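PDB 3OD9: putative exported protein from Aeromonas hydrophila, which inhibits invertebrate-type (i-type) lysozyme in the periplasm, presumably shielding the bacterial cell wall from this host enzyme. Local coordinates for the interface of chains A and B. Residues are numbered along the deposited sequence; one frame, centred on the assembly and turned at random. Chains: chain A/B, Putative exported protein.

The interface of chains A and B. Residues chain A 25, 30-31, 54-56; chain B 35, 37, 49.
A:Ser31 and B:Phe49 make the main apolar contact: CB of the serine stands over the centre of the phenyl face, 3.4 Å from the ring centroid. CG of B:Phe49 is anti to its backbone N (chi1 176°), which extends the ring toward chain A, and the residue loses 70 Å² of surface, more than any other in this patch. A:Val54 CG1 meets the ring tip at B:Phe49 CZ (3.7 Å). The carbonyl O of A:Gly30 lies on the same side of the ring as the serine CB, beyond the rim at CD2, and A:Pro56 approaches near CE2.

The polar contacts form a chain of hydrogen bonds. B:Arg35 NE donates to the hydroxyl OG of A:Ser31 over 2.7 Å, nearly straight at 168° and in the guanidinium plane; A:Val54 CG1 lies above one face of that group, offset toward its rim. A:Ser31 OG in turn donates to the carboxylate oxygen A:Glu25 OE2 at 2.6 Å, arriving on the syn side. The phenol OH of B:Tyr37 reaches A:Glu25 OE2 through the anti lone pair, also at 2.6 Å, with ring and carboxylate planes 82° apart. OE2 thus receives hydroxyl donors from both chains. Within chain A, the backbone N of A:Ser31 donates to A:Glu25 OE1 (2.8 Å), a second tie that should restrict carboxylate rotation. With B:Arg35 NE 4.1 Å from A:Glu25 OE2, not in direct contact, the guanidinium may favour an ionised glutamate.

Repeated by two-fold symmetry, this patch of side chains from strands 30-37 and 49-57 and the A:Glu25 loop joins two inhibitor copies, possibly as a functional dimer.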
# COMPACT_ATOMS: atom_id res chain seq x y z
N GLU A 25 -9.43 3.61 8.94
CA GLU A 25 -10.58 3.14 8.17
C GLU A 25 -11.64 2.48 9.04
O GLU A 25 -11.34 2.00 10.14
CB GLU A 25 -10.12 2.14 7.10
CG GLU A 25 -9.21 2.73 6.04
CD GLU A 25 -8.75 1.70 5.04
OE1 GLU A 25 -8.96 0.48 5.28
OE2 GLU A 25 -8.18 2.10 4.00
N GLY A 30 -12.78 -0.90 3.38
CA GLY A 30 -11.63 -0.04 3.17
C GLY A 30 -10.58 -0.70 2.30
O GLY A 30 -10.87 -1.14 1.18
N SER A 31 -9.37 -0.80 2.83
CA SER A 31 -8.25 -1.35 2.08
C SER A 31 -7.39 -2.20 2.99
O SER A 31 -7.53 -2.20 4.22
CB SER A 31 -7.38 -0.22 1.53
OG SER A 31 -6.69 0.46 2.59
N VAL A 54 -1.50 -2.35 -2.43
CA VAL A 54 -2.68 -1.96 -1.67
C VAL A 54 -3.90 -2.43 -2.43
O VAL A 54 -3.99 -2.21 -3.64
CB VAL A 54 -2.78 -0.44 -1.47
CG1 VAL A 54 -3.93 -0.11 -0.51
CG2 VAL A 54 -1.49 0.12 -0.92
N LEU A 55 -4.83 -3.07 -1.73
CA LEU A 55 -6.03 -3.64 -2.33
C LEU A 55 -7.28 -3.21 -1.56
O LEU A 55 -7.21 -2.97 -0.36
CB LEU A 55 -5.96 -5.18 -2.35
CG LEU A 55 -4.92 -5.77 -3.30
CD1 LEU A 55 -3.55 -5.79 -2.62
CD2 LEU A 55 -5.32 -7.13 -3.78
N PRO A 56 -8.43 -3.16 -2.24
CA PRO A 56 -9.68 -2.90 -1.52
C PRO A 56 -10.10 -4.13 -0.70
O PRO A 56 -9.76 -5.27 -1.06
CB PRO A 56 -10.70 -2.65 -2.64
CG PRO A 56 -10.13 -3.37 -3.83
CD PRO A 56 -8.64 -3.37 -3.68
N ARG B 35 -2.62 6.27 0.02
CA ARG B 35 -3.98 5.77 -0.16
C ARG B 35 -4.92 6.91 -0.47
O ARG B 35 -4.92 7.94 0.22
CB ARG B 35 -4.44 5.05 1.10
CG ARG B 35 -3.79 3.68 1.33
CD ARG B 35 -4.11 3.18 2.73
NE ARG B 35 -4.29 1.73 2.88
CZ ARG B 35 -3.34 0.87 3.26
NH1 ARG B 35 -2.08 1.27 3.46
NH2 ARG B 35 -3.67 -0.41 3.43
N TYR B 37 -8.87 8.27 -1.15
CA TYR B 37 -10.27 8.07 -0.78
C TYR B 37 -11.10 9.15 -1.44
O TYR B 37 -10.58 10.22 -1.76
CB TYR B 37 -10.45 8.17 0.74
CG TYR B 37 -9.60 7.21 1.52
CD1 TYR B 37 -10.13 6.02 2.02
CD2 TYR B 37 -8.25 7.49 1.77
CE1 TYR B 37 -9.35 5.12 2.74
CE2 TYR B 37 -7.45 6.60 2.50
CZ TYR B 37 -8.01 5.41 2.97
OH TYR B 37 -7.25 4.52 3.68
N PHE B 49 -12.60 4.14 0.10
CA PHE B 49 -11.30 3.89 -0.51
C PHE B 49 -11.40 3.77 -2.03
O PHE B 49 -12.32 3.13 -2.55
CB PHE B 49 -10.73 2.60 0.06
CG PHE B 49 -9.44 2.18 -0.56
CD1 PHE B 49 -8.27 2.87 -0.29
CD2 PHE B 49 -9.39 1.09 -1.42
CE1 PHE B 49 -7.07 2.50 -0.86
CE2 PHE B 49 -8.19 0.70 -2.01
CZ PHE B 49 -7.03 1.40 -1.71